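Local atomic coordinates of protein tyrosine phosphatase-like protein (Leishmania major, PDB entry 3S4O), a protein that removes phosphate from phosphotyrosine in proteins and may act as a virulence factor that supports survival of the parasite inside host macrophages. Residues 38-43 and 65-70; 123-128 and 156-161; 99-104 and 108-113; 21-26 and 132-137. All coordinates share one frame; numbering follows the deposited sequence. Where two conformers were deposited one is given.

Contact 1 of 4, residues 38-43 and 65-70; sequences TYIKEL and KSRGID
I40 and R67 meet at about a right angle, the methyl CG2 of I40 pressed against the aliphatic part of the arginine. I40 CG2 lies 3.6 Å from R67 CD and 4.0 Å from R67 CB, while I40 CD1 comes to 4.2 Å of the same CD. This methyl faces the turn because it stands anti to the isoleucine's backbone N, with CG1 beside that N (chi1 -73°). R67 runs extended from CG to NE, which carries its methylene groups across the isoleucine methyl and the guanidinium beyond the contact. One turn further along the helix, L43 and I69 repeat the perpendicular crossing. I69 CD1 approaches the base of the leucine, 3.9 Å from L43 CB and 4.2 Å from L43 CD1, and sits more loosely near I40 CG2. I40, L43 and I69 are buried, whereas R67 closes the exposed border. The type I turn of residues 65-68 ends on G68, at positive phi; this glycine separates R67 from I69, and both of these point toward the helix. A polar tie lies next to the apolar patch: R67 O accepts a hydrogen bond from Q44 NE2. L43 and I69 also pack on L51 of strand 48-53. The arrangement belongs to the alpha/beta phosphatase fold, where the crossover helix 36-44 packs beside the beta-alpha-beta connection joining parallel strands 48-53 and 70-73.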
loop_
_atom_site.group_PDB
_atom_site.type_symbol
_atom_site.label_atom_id
_atom_site.label_comp_id
_atom_site.label_asym_id
_atom_site.label_seq_id
_atom_site.Cartn_x
_atom_site.Cartn_y
_atom_site.Cartn_z
ATOM N N THR A 38 -14.851 3.344 -14.007
ATOM C CA THR A 38 -15.261 2.112 -13.315
ATOM C C THR A 38 -14.316 1.803 -12.161
ATOM O O THR A 38 -14.733 1.420 -11.068
ATOM C CB THR A 38 -15.262 0.894 -14.256
ATOM O OG1 THR A 38 -16.123 1.158 -15.368
ATOM C CG2 THR A 38 -15.750 -0.358 -13.524
ATOM N N TYR A 39 -13.032 1.978 -12.434
ATOM C CA TYR A 39 -11.968 1.716 -11.479
ATOM C C TYR A 39 -12.080 2.636 -10.259
ATOM O O TYR A 39 -11.994 2.196 -9.118
ATOM C CB TYR A 39 -10.633 1.924 -12.189
ATOM C CG TYR A 39 -9.399 1.544 -11.405
ATOM C CD1 TYR A 39 -8.793 2.454 -10.558
ATOM C CD2 TYR A 39 -8.805 0.295 -11.562
ATOM C CE1 TYR A 39 -7.647 2.140 -9.864
ATOM C CE2 TYR A 39 -7.654 -0.038 -10.873
ATOM C CZ TYR A 39 -7.081 0.892 -10.020
ATOM O OH TYR A 39 -5.945 0.597 -9.306
ATOM N N ILE A 40 -12.281 3.921 -10.517
ATOM C CA ILE A 40 -12.466 4.886 -9.439
ATOM C C ILE A 40 -13.681 4.521 -8.580
ATOM O O ILE A 40 -13.625 4.597 -7.352
ATOM C CB ILE A 40 -12.667 6.302 -9.956
ATOM C CG1 ILE A 40 -11.356 6.877 -10.477
ATOM C CG2 ILE A 40 -13.212 7.183 -8.832
ATOM C CD1 ILE A 40 -11.560 7.963 -11.508
ATOM N N LYS A 41 -14.775 4.137 -9.234
ATOM C CA LYS A 41 -15.985 3.697 -8.521
ATOM C C LYS A 41 -15.661 2.535 -7.583
ATOM O O LYS A 41 -16.099 2.508 -6.435
ATOM C CB LYS A 41 -17.096 3.283 -9.496
ATOM C CG LYS A 41 -18.247 4.283 -9.563
ATOM C CD LYS A 41 -19.505 3.704 -10.206
ATOM C CE LYS A 41 -20.603 4.776 -10.317
ATOM N NZ LYS A 41 -21.585 4.502 -11.414
ATOM N N GLU A 42 -14.884 1.584 -8.092
ATOM C CA GLU A 42 -14.528 0.383 -7.328
ATOM C C GLU A 42 -13.607 0.725 -6.148
ATOM O O GLU A 42 -13.651 0.070 -5.113
ATOM C CB GLU A 42 -13.886 -0.693 -8.231
ATOM C CG GLU A 42 -14.879 -1.467 -9.148
ATOM C CD GLU A 42 -16.101 -2.025 -8.406
ATOM O OE1 GLU A 42 -15.990 -3.110 -7.793
ATOM O OE2 GLU A 42 -17.175 -1.376 -8.436
ATOM N N LEU A 43 -12.787 1.758 -6.304
ATOM C CA LEU A 43 -11.976 2.259 -5.195
ATOM C C LEU A 43 -12.885 2.937 -4.147
ATOM O O LEU A 43 -12.732 2.716 -2.950
ATOM C CB LEU A 43 -10.906 3.250 -5.674
ATOM C CG LEU A 43 -9.752 2.770 -6.568
ATOM C CD1 LEU A 43 -8.868 3.958 -6.885
ATOM C CD2 LEU A 43 -8.951 1.658 -5.936
ATOM N N LYS A 65 -8.207 12.359 -8.105
ATOM C CA LYS A 65 -8.160 13.372 -7.051
ATOM C C LYS A 65 -9.494 14.078 -6.899
ATOM O O LYS A 65 -9.884 14.457 -5.798
ATOM C CB LYS A 65 -7.074 14.410 -7.338
ATOM C CG LYS A 65 -5.652 13.945 -7.016
ATOM C CD LYS A 65 -4.673 15.141 -7.083
ATOM C CE LYS A 65 -3.655 15.074 -8.207
ATOM N NZ LYS A 65 -3.509 13.773 -8.918
ATOM N N SER A 66 -10.197 14.238 -8.013
ATOM C CA SER A 66 -11.421 15.021 -8.036
ATOM C C SER A 66 -12.595 14.231 -7.473
ATOM O O SER A 66 -13.681 14.762 -7.308
ATOM C CB SER A 66 -11.721 15.502 -9.462
ATOM O OG SER A 66 -12.281 14.468 -10.248
ATOM N N ARG A 67 -12.368 12.960 -7.176
ATOM C CA ARG A 67 -13.428 12.104 -6.640
ATOM C C ARG A 67 -13.136 11.669 -5.220
ATOM O O ARG A 67 -13.569 10.609 -4.785
ATOM C CB ARG A 67 -13.640 10.919 -7.561
ATOM C CG ARG A 67 -14.105 11.410 -8.914
ATOM C CD ARG A 67 -14.532 10.341 -9.854
ATOM N NE ARG A 67 -14.986 10.902 -11.127
ATOM C CZ ARG A 67 -16.182 11.455 -11.339
ATOM N NH1 ARG A 67 -16.486 11.939 -12.539
ATOM N NH2 ARG A 67 -17.086 11.531 -10.365
ATOM N N GLY A 68 -12.396 12.514 -4.509
ATOM C CA GLY A 68 -12.220 12.386 -3.075
ATOM C C GLY A 68 -11.129 11.441 -2.633
ATOM O O GLY A 68 -11.010 11.164 -1.443
ATOM N N ILE A 69 -10.340 10.949 -3.589
ATOM C CA ILE A 69 -9.222 10.059 -3.287
ATOM C C ILE A 69 -7.894 10.796 -3.456
ATOM O O ILE A 69 -7.631 11.397 -4.495
ATOM C CB ILE A 69 -9.239 8.801 -4.170
ATOM C CG1 ILE A 69 -10.465 7.934 -3.844
ATOM C CG2 ILE A 69 -7.990 7.983 -3.934
ATOM C CD1 ILE A 69 -10.933 7.088 -5.008
ATOM N N ASP A 70 -7.066 10.765 -2.415
ATOM C CA ASP A 70 -5.747 11.386 -2.474
ATOM C C ASP A 70 -4.844 10.458 -3.284
ATOM O O ASP A 70 -4.751 9.263 -2.983
ATOM C CB ASP A 70 -5.176 11.593 -1.068
ATOM C CG ASP A 70 -5.982 12.615 -0.229
ATOM O OD1 ASP A 70 -5.556 12.959 0.905
ATOM O OD2 ASP A 70 -7.059 13.077 -0.691
#

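Contact 2 of 4, residues 123-128 and 156-161; sequences APILVA and QTQMHW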
loop_
_atom_site.group_PDB
_atom_site.type_symbol
_atom_site.label_atom_id
_atom_site.label_comp_id
_atom_site.label_asym_id
_atom_site.label_seq_id
_atom_site.Cartn_x
_atom_site.Cartn_y
_atom_site.Cartn_z
ATOM N N ALA A 123 4.715 -2.730 -5.456
ATOM C CA ALA A 123 3.521 -2.557 -4.633
ATOM C C ALA A 123 3.572 -3.380 -3.342
ATOM O O ALA A 123 3.445 -2.809 -2.266
ATOM C CB ALA A 123 2.239 -2.854 -5.423
ATOM N N PRO A 124 3.790 -4.695 -3.435
ATOM C CA PRO A 124 3.832 -5.536 -2.243
ATOM C C PRO A 124 4.925 -5.192 -1.252
ATOM O O PRO A 124 4.745 -5.416 -0.051
ATOM C CB PRO A 124 4.108 -6.940 -2.796
ATOM C CG PRO A 124 3.644 -6.920 -4.148
ATOM C CD PRO A 124 3.797 -5.514 -4.659
ATOM N N ILE A 125 6.067 -4.692 -1.717
ATOM C CA ILE A 125 7.138 -4.458 -0.767
ATOM C C ILE A 125 6.844 -3.267 0.131
ATOM O O ILE A 125 7.271 -3.265 1.268
ATOM C CB ILE A 125 8.547 -4.406 -1.383
ATOM C CG1 ILE A 125 9.522 -4.980 -0.335
ATOM C CG2 ILE A 125 8.915 -2.998 -1.836
ATOM C CD1 ILE A 125 10.942 -4.896 -0.685
ATOM N N LEU A 126 6.075 -2.291 -0.349
ATOM C CA LEU A 126 5.613 -1.180 0.504
ATOM C C LEU A 126 4.681 -1.688 1.580
ATOM O O LEU A 126 4.721 -1.242 2.732
ATOM C CB LEU A 126 4.875 -0.114 -0.310
ATOM C CG LEU A 126 5.741 0.972 -0.968
ATOM C CD1 LEU A 126 4.865 2.186 -1.234
ATOM C CD2 LEU A 126 6.970 1.376 -0.138
ATOM N N VAL A 127 3.812 -2.612 1.197
ATOM C CA VAL A 127 2.860 -3.191 2.140
ATOM C C VAL A 127 3.607 -4.016 3.174
ATOM O O VAL A 127 3.356 -3.897 4.371
ATOM C CB VAL A 127 1.799 -4.025 1.424
ATOM C CG1 VAL A 127 0.969 -4.813 2.416
ATOM C CG2 VAL A 127 0.925 -3.110 0.590
ATOM N N ALA A 128 4.558 -4.817 2.705
ATOM C CA ALA A 128 5.389 -5.633 3.580
ATOM C C ALA A 128 6.048 -4.748 4.629
ATOM O O ALA A 128 6.063 -5.060 5.811
ATOM C CB ALA A 128 6.440 -6.367 2.770
ATOM N N GLN A 156 14.412 -11.161 -4.862
ATOM C CA GLN A 156 15.462 -11.450 -3.909
ATOM C C GLN A 156 16.044 -10.169 -3.284
ATOM O O GLN A 156 16.254 -10.109 -2.073
ATOM C CB GLN A 156 16.554 -12.260 -4.607
ATOM C CG GLN A 156 16.046 -13.479 -5.396
ATOM C CD GLN A 156 16.186 -13.338 -6.938
ATOM O OE1 GLN A 156 17.183 -13.772 -7.521
ATOM N NE2 GLN A 156 15.178 -12.745 -7.588
ATOM N N THR A 157 16.306 -9.167 -4.122
ATOM C CA THR A 157 16.812 -7.863 -3.676
ATOM C C THR A 157 15.824 -7.170 -2.731
ATOM O O THR A 157 16.224 -6.611 -1.718
ATOM C CB THR A 157 17.075 -6.914 -4.876
ATOM O OG1 THR A 157 18.034 -7.499 -5.776
ATOM C CG2 THR A 157 17.625 -5.590 -4.403
ATOM N N GLN A 158 14.540 -7.215 -3.074
ATOM C CA GLN A 158 13.495 -6.655 -2.217
ATOM C C GLN A 158 13.428 -7.416 -0.885
ATOM O O GLN A 158 13.222 -6.823 0.180
ATOM C CB GLN A 158 12.140 -6.666 -2.939
ATOM C CG GLN A 158 12.062 -5.626 -4.067
ATOM C CD GLN A 158 11.040 -5.934 -5.147
ATOM O OE1 GLN A 158 10.491 -7.038 -5.229
ATOM N NE2 GLN A 158 10.781 -4.947 -5.994
HETATM N N MSE A 159 13.655 -8.725 -0.960
HETATM C CA MSE A 159 13.649 -9.587 0.218
HETATM C C MSE A 159 14.785 -9.185 1.164
HETATM O O MSE A 159 14.583 -9.008 2.360
HETATM C CB MSE A 159 13.785 -11.051 -0.223
HETATM C CG MSE A 159 13.473 -12.090 0.827
HETATM SE SE MSE A 159 12.987 -13.826 0.004
HETATM C CE MSE A 159 13.151 -13.380 -1.895
ATOM N N HIS A 160 15.979 -9.034 0.609
ATOM C CA HIS A 160 17.157 -8.654 1.387
ATOM C C HIS A 160 16.953 -7.308 2.078
ATOM O O HIS A 160 17.254 -7.159 3.266
ATOM C CB HIS A 160 18.417 -8.627 0.506
ATOM C CG HIS A 160 19.049 -9.977 0.302
ATOM N ND1 HIS A 160 19.408 -10.457 -0.942
ATOM C CD2 HIS A 160 19.393 -10.944 1.187
ATOM C CE1 HIS A 160 19.940 -11.661 -0.815
ATOM N NE2 HIS A 160 19.947 -11.978 0.467
ATOM N N TRP A 161 16.418 -6.342 1.337
ATOM C CA TRP A 161 16.216 -4.989 1.852
ATOM C C TRP A 161 15.242 -4.942 3.030
ATOM O O TRP A 161 15.492 -4.256 4.012
ATOM C CB TRP A 161 15.730 -4.070 0.733
ATOM C CG TRP A 161 15.335 -2.716 1.199
ATOM C CD1 TRP A 161 16.152 -1.645 1.404
ATOM C CD2 TRP A 161 14.014 -2.289 1.534
ATOM N NE1 TRP A 161 15.418 -0.575 1.841
ATOM C CE2 TRP A 161 14.101 -0.944 1.932
ATOM C CE3 TRP A 161 12.762 -2.915 1.537
ATOM C CZ2 TRP A 161 12.980 -0.205 2.328
ATOM C CZ3 TRP A 161 11.644 -2.179 1.924
ATOM C CH2 TRP A 161 11.763 -0.846 2.322
#
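I125 is the one residue of its helix that makes the contact, chiefly through CD1, and its first torsion is unusual (chi1 -147°), leaving CG2 in the crowded position between backbone N and carbonyl carbon. CD1 lies between Q158 and W161. The methyl is directed at the start of the glutamine side chain, but its modelled approach to Q158 CB is too short to be trusted; its exact position there is doubtful, and the torsion may share that uncertainty. On the indole, I125 CD1 comes to 3.5 Å of W161 CE3 and 3.8 Å of W161 CZ3, meeting the six-membered ring obliquely. W161 swings this ring toward the other helix because its CG stands anti to the backbone N (chi1 173°). The extended Q158 takes its amide past the isoleucine, where NE2 donates a hydrogen bond to A80 O, in the loop that also holds the proposed proton donor D78. At its nearest, the Q158 side chain is about 6 Å from the bound thiosulfate, which A123 touches directly. P82 packs on I125, L126 and W161. Helix 122-133 is thus bordered by helix 156-164 at I125 and by helix 139-149 at P124 and A128, while A123 and V127 rest on strand 21-28.

Contact 3 of 4, residues 99-104 and 108-113; sequences ARQQED and PPPTIG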
loop_
_atom_site.group_PDB
_atom_site.type_symbol
_atom_site.label_atom_id
_atom_site.label_comp_id
_atom_site.label_asym_id
_atom_site.label_seq_id
_atom_site.Cartn_x
_atom_site.Cartn_y
_atom_site.Cartn_z
ATOM N N ALA A 99 -2.109 9.014 13.367
ATOM C CA ALA A 99 -2.458 10.125 14.260
ATOM C C ALA A 99 -3.900 10.575 14.039
ATOM O O ALA A 99 -4.562 11.001 14.978
ATOM C CB ALA A 99 -1.491 11.303 14.067
ATOM N N ARG A 100 -4.379 10.485 12.798
ATOM C CA ARG A 100 -5.760 10.868 12.472
ATOM C C ARG A 100 -6.757 10.029 13.279
ATOM O O ARG A 100 -7.746 10.553 13.794
ATOM C CB ARG A 100 -6.048 10.722 10.972
ATOM C CG ARG A 100 -7.348 11.386 10.526
ATOM C CD ARG A 100 -7.490 11.461 9.004
ATOM N NE ARG A 100 -7.642 10.146 8.381
ATOM C CZ ARG A 100 -8.756 9.653 7.834
ATOM N NH1 ARG A 100 -9.880 10.347 7.803
ATOM N NH2 ARG A 100 -8.733 8.432 7.295
ATOM N N GLN A 101 -6.463 8.738 13.391
ATOM C CA GLN A 101 -7.324 7.779 14.090
ATOM C C GLN A 101 -7.289 7.987 15.588
ATOM O O GLN A 101 -8.322 7.921 16.252
ATOM C CB GLN A 101 -6.889 6.333 13.805
ATOM C CG GLN A 101 -7.302 5.784 12.452
ATOM C CD GLN A 101 -6.726 4.399 12.198
ATOM O OE1 GLN A 101 -7.138 3.418 12.820
ATOM N NE2 GLN A 101 -5.754 4.316 11.298
ATOM N N GLN A 102 -6.087 8.212 16.113
ATOM C CA GLN A 102 -5.874 8.410 17.557
ATOM C C GLN A 102 -6.541 9.698 18.023
ATOM O O GLN A 102 -7.139 9.746 19.083
ATOM C CB GLN A 102 -4.374 8.465 17.888
ATOM C CG GLN A 102 -3.686 7.088 18.019
ATOM C CD GLN A 102 -2.206 7.094 17.609
ATOM O OE1 GLN A 102 -1.604 8.152 17.395
ATOM N NE2 GLN A 102 -1.618 5.899 17.499
ATOM N N GLU A 103 -6.428 10.731 17.202
ATOM C CA GLU A 103 -7.031 12.035 17.464
ATOM C C GLU A 103 -8.561 12.014 17.387
ATOM O O GLU A 103 -9.217 12.822 18.034
ATOM C CB GLU A 103 -6.469 13.056 16.464
ATOM C CG GLU A 103 -7.215 14.463 16.416
ATOM C CD GLU A 103 -8.002 14.723 15.107
ATOM O OE1 GLU A 103 -7.739 14.046 14.076
ATOM O OE2 GLU A 103 -8.886 15.617 15.112
ATOM N N ASP A 104 -9.119 11.098 16.596
ATOM C CA ASP A 104 -10.571 11.073 16.316
ATOM C C ASP A 104 -11.150 9.648 16.293
ATOM O O ASP A 104 -11.031 8.952 15.284
ATOM C CB ASP A 104 -10.851 11.775 14.979
ATOM C CG ASP A 104 -12.338 12.010 14.721
ATOM O OD1 ASP A 104 -13.193 11.655 15.564
ATOM O OD2 ASP A 104 -12.651 12.562 13.642
ATOM N N PRO A 108 -12.744 5.270 11.203
ATOM C CA PRO A 108 -12.430 3.842 11.137
ATOM C C PRO A 108 -11.121 3.629 10.390
ATOM O O PRO A 108 -10.610 4.580 9.798
ATOM C CB PRO A 108 -13.606 3.267 10.358
ATOM C CG PRO A 108 -14.006 4.362 9.439
ATOM C CD PRO A 108 -13.652 5.667 10.114
ATOM N N PRO A 109 -10.578 2.408 10.418
ATOM C CA PRO A 109 -9.308 2.135 9.742
ATOM C C PRO A 109 -9.357 2.456 8.247
ATOM O O PRO A 109 -10.219 1.958 7.537
ATOM C CB PRO A 109 -9.095 0.636 9.982
ATOM C CG PRO A 109 -9.832 0.356 11.269
ATOM C CD PRO A 109 -11.022 1.261 11.245
ATOM N N PRO A 110 -8.468 3.319 7.783
ATOM C CA PRO A 110 -8.396 3.637 6.365
ATOM C C PRO A 110 -7.962 2.477 5.487
ATOM O O PRO A 110 -7.144 1.647 5.893
ATOM C CB PRO A 110 -7.328 4.725 6.285
ATOM C CG PRO A 110 -6.595 4.668 7.532
ATOM C CD PRO A 110 -7.309 3.830 8.526
ATOM N N THR A 111 -8.539 2.440 4.291
ATOM C CA THR A 111 -8.077 1.590 3.225
ATOM C C THR A 111 -7.134 2.421 2.365
ATOM O O THR A 111 -7.431 3.566 1.999
ATOM C CB THR A 111 -9.240 1.002 2.401
ATOM O OG1 THR A 111 -10.081 0.226 3.261
ATOM C CG2 THR A 111 -8.720 0.093 1.289
ATOM N N ILE A 112 -5.971 1.845 2.094
ATOM C CA ILE A 112 -4.942 2.511 1.327
ATOM C C ILE A 112 -4.579 1.607 0.180
ATOM O O ILE A 112 -4.202 0.460 0.384
ATOM C CB ILE A 112 -3.711 2.832 2.200
ATOM C CG1 ILE A 112 -4.095 3.891 3.251
ATOM C CG2 ILE A 112 -2.511 3.294 1.339
ATOM C CD1 ILE A 112 -3.341 3.751 4.529
ATOM N N GLY A 113 -4.733 2.118 -1.034
ATOM C CA GLY A 113 -4.451 1.350 -2.240
ATOM C C GLY A 113 -3.058 1.598 -2.770
ATOM O O GLY A 113 -2.520 2.693 -2.642
#
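Q101 lays its terminal amide against the ring of P110, whose CD lies over the face of the amide, almost straight above NE2. Q101 NE2 is 3.2 Å from P110 CD and 3.9 Å from P110 CG, and Q101 CD stands 3.8 Å from the same proline CD. The glutamine reaches this far because its chain is extended beyond CG (chi2 175°). Its buried NE2 is not left without a partner: L22 O, where the chain turns a corner in strand 21-28, accepts a hydrogen bond from it, which helps to fix the rotation of the amide. The other end of the amide faces the preceding proline, with Q101 OE1 4.0 Å from P109 CA. R100 flanks the same proline ring. It bends at chi3 (67°) and runs by P110 in the reverse sense, bringing the edge of its guanidinium near the ring, NH2 4.1 Å from P110 CB. That NH2 is drawn into a salt bridge with E97 OE1, one turn back on the helix, and the R100 side chain also lies close to a bound HEPES molecule that probably came from the crystallisation liquor. The helix ends at E103, and the short loop after D104 brings P108, P109 and P110 back along its last turn in extended form. Strand 111-115 then enters the sheet between strands 21-28 and 48-53, with I112 packed against W90 and L94 of helix 84-103.

Contact 4 of 4, residues 21-26 and 132-137; sequences VLFHFL and VEYGNV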
loop_
_atom_site.group_PDB
_atom_site.type_symbol
_atom_site.label_atom_id
_atom_site.label_comp_id
_atom_site.label_asym_id
_atom_site.label_seq_id
_atom_site.Cartn_x
_atom_site.Cartn_y
_atom_site.Cartn_z
ATOM N N VAL A 21 -7.482 -3.506 13.591
ATOM C CA VAL A 21 -6.824 -3.146 12.341
ATOM C C VAL A 21 -6.404 -1.679 12.338
ATOM O O VAL A 21 -7.234 -0.789 12.588
ATOM C CB VAL A 21 -7.740 -3.378 11.129
ATOM C CG1 VAL A 21 -7.022 -2.962 9.836
ATOM C CG2 VAL A 21 -8.202 -4.839 11.076
ATOM N N LEU A 22 -5.124 -1.447 12.030
ATOM C CA LEU A 22 -4.564 -0.100 11.875
ATOM C C LEU A 22 -4.847 0.468 10.487
ATOM O O LEU A 22 -5.314 1.602 10.358
ATOM C CB LEU A 22 -3.047 -0.111 12.071
ATOM C CG LEU A 22 -2.385 0.175 13.425
ATOM C CD1 LEU A 22 -3.337 0.060 14.587
ATOM C CD2 LEU A 22 -1.179 -0.731 13.591
ATOM N N PHE A 23 -4.513 -0.318 9.460
ATOM C CA PHE A 23 -4.753 0.027 8.050
ATOM C C PHE A 23 -5.215 -1.189 7.256
ATOM O O PHE A 23 -4.771 -2.313 7.508
ATOM C CB PHE A 23 -3.477 0.512 7.338
ATOM C CG PHE A 23 -2.626 1.429 8.143
ATOM C CD1 PHE A 23 -2.933 2.776 8.214
ATOM C CD2 PHE A 23 -1.477 0.957 8.792
ATOM C CE1 PHE A 23 -2.136 3.641 8.941
ATOM C CE2 PHE A 23 -0.671 1.817 9.527
ATOM C CZ PHE A 23 -1.011 3.161 9.604
ATOM N N HIS A 24 -6.076 -0.952 6.273
ATOM C CA HIS A 24 -6.417 -1.964 5.286
ATOM C C HIS A 24 -5.600 -1.639 4.040
ATOM O O HIS A 24 -5.765 -0.572 3.464
ATOM C CB HIS A 24 -7.904 -1.936 4.907
ATOM C CG HIS A 24 -8.851 -2.286 6.017
ATOM N ND1 HIS A 24 -8.990 -3.565 6.515
ATOM C CD2 HIS A 24 -9.768 -1.532 6.671
ATOM C CE1 HIS A 24 -9.938 -3.576 7.444
ATOM N NE2 HIS A 24 -10.422 -2.353 7.560
ATOM N N PHE A 25 -4.730 -2.551 3.616
ATOM C CA PHE A 25 -4.000 -2.358 2.360
ATOM C C PHE A 25 -4.590 -3.152 1.211
ATOM O O PHE A 25 -4.889 -4.343 1.343
ATOM C CB PHE A 25 -2.521 -2.695 2.516
ATOM C CG PHE A 25 -1.811 -1.786 3.467
ATOM C CD1 PHE A 25 -1.629 -0.451 3.150
ATOM C CD2 PHE A 25 -1.357 -2.258 4.691
ATOM C CE1 PHE A 25 -0.996 0.406 4.022
ATOM C CE2 PHE A 25 -0.715 -1.408 5.574
ATOM C CZ PHE A 25 -0.539 -0.070 5.245
ATOM N N LEU A 26 -4.768 -2.462 0.089
ATOM C CA LEU A 26 -5.207 -3.073 -1.146
ATOM C C LEU A 26 -4.077 -3.037 -2.147
ATOM O O LEU A 26 -3.661 -1.955 -2.556
ATOM C CB LEU A 26 -6.383 -2.309 -1.739
ATOM C CG LEU A 26 -7.797 -2.718 -1.384
ATOM C CD1 LEU A 26 -8.746 -1.737 -2.083
ATOM C CD2 LEU A 26 -8.090 -4.166 -1.827
ATOM N N VAL A 132 5.880 -4.594 8.840
ATOM C CA VAL A 132 7.046 -4.650 9.707
ATOM C C VAL A 132 7.082 -3.442 10.644
ATOM O O VAL A 132 7.266 -3.593 11.852
ATOM C CB VAL A 132 8.358 -4.703 8.920
ATOM C CG1 VAL A 132 9.546 -4.517 9.860
ATOM C CG2 VAL A 132 8.473 -6.028 8.173
ATOM N N GLU A 133 6.872 -2.255 10.091
ATOM C CA GLU A 133 7.013 -1.015 10.856
ATOM C C GLU A 133 5.890 -0.815 11.877
ATOM O O GLU A 133 6.152 -0.435 13.012
ATOM C CB GLU A 133 7.084 0.194 9.910
ATOM C CG GLU A 133 7.336 1.541 10.583
ATOM C CD GLU A 133 8.462 1.525 11.576
ATOM O OE1 GLU A 133 9.526 0.937 11.264
ATOM O OE2 GLU A 133 8.261 2.102 12.675
ATOM N N TYR A 134 4.647 -1.067 11.467
ATOM C CA TYR A 134 3.460 -0.777 12.302
ATOM C C TYR A 134 2.828 -2.023 12.902
ATOM O O TYR A 134 2.339 -1.993 14.026
ATOM C CB TYR A 134 2.414 0.027 11.509
ATOM C CG TYR A 134 2.969 1.328 10.971
ATOM C CD1 TYR A 134 3.148 2.436 11.803
ATOM C CD2 TYR A 134 3.345 1.446 9.640
ATOM C CE1 TYR A 134 3.673 3.622 11.318
ATOM C CE2 TYR A 134 3.868 2.619 9.150
ATOM C CZ TYR A 134 4.038 3.702 9.992
ATOM O OH TYR A 134 4.566 4.877 9.482
ATOM N N GLY A 135 2.835 -3.116 12.157
ATOM C CA GLY A 135 2.314 -4.388 12.653
ATOM C C GLY A 135 3.299 -5.145 13.523
ATOM O O GLY A 135 2.923 -6.095 14.199
ATOM N N ASN A 136 4.556 -4.701 13.513
ATOM C CA ASN A 136 5.673 -5.366 14.210
ATOM C C ASN A 136 5.823 -6.842 13.841
ATOM O O ASN A 136 6.268 -7.659 14.633
ATOM C CB ASN A 136 5.581 -5.174 15.730
ATOM C CG ASN A 136 6.008 -3.767 16.170
ATOM O OD1 ASN A 136 6.638 -3.028 15.408
ATOM N ND2 ASN A 136 5.655 -3.395 17.398
ATOM N N VAL A 137 5.456 -7.150 12.603
ATOM C CA VAL A 137 5.619 -8.478 12.034
ATOM C C VAL A 137 7.048 -8.601 11.511
ATOM O O VAL A 137 7.590 -7.663 10.922
ATOM C CB VAL A 137 4.629 -8.703 10.862
ATOM C CG1 VAL A 137 4.806 -10.099 10.257
ATOM C CG2 VAL A 137 3.186 -8.501 11.331
#
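The ring of Y134 is covered on opposite faces: E133 CG sits 3.9 Å above its plane over the centre on one side, and on the other F23 points its edge at it. F23 and Y134 form a T-shaped pair, ring planes at 75° and centroids 5.6 Å apart. The edge is off-centre on the tyrosine, since F23 CE2 is 3.9 Å from Y134 CG and 4.0 Å from Y134 CD2, at the end of the ring nearer the backbone. In both residues CG stands anti to the carbonyl carbon; for Y134 (chi1 -58°) this turns the ring toward the strand. L22 adds a second contact, its CD2 lying 3.8 Å from Y134 O and 4.2 Å from Y134 CB. Two consecutive residues can face the same loop because of a classic beta bulge, in which L22 and F23 both lie opposite C12 of the antiparallel strand 7-13. Here the central sheet of the phosphatase fold meets the C-terminal end of helix 122-133. Helix 84-103 completes the surroundings of the aromatic pair: E97 packs on F23, and L91 and L94 pack on Y134. The phenol is tied to that helix as well, its OH hydrogen-bonded to D95 OD1. Next to the tyrosine, the carboxylate of E133 turns toward the C-terminus, forming a salt bridge with R167 and a hydrogen bond with Y165 OH.

Overall arrangement
The central sheet relates the four contacts. Contacts 3 and 4 touch through neighbouring parallel strands, H24 N lying 2.8 Å from P110 O and H24 O 2.8 Å from I112 N, both probable hydrogen bonds; their centres are 12 Å apart. Contacts 2 and 4 share helix 122-133 and meet where V127 CG2 packs 4.0 Å from F25 CB. Contacts 1 and 2 lie on opposite sides of the chain's centre, their own centres about 27 Å apart. Contact 2 alone reaches the thiosulfate pocket, which includes C116, the predicted phosphocysteine nucleophile; the other three lie away from it.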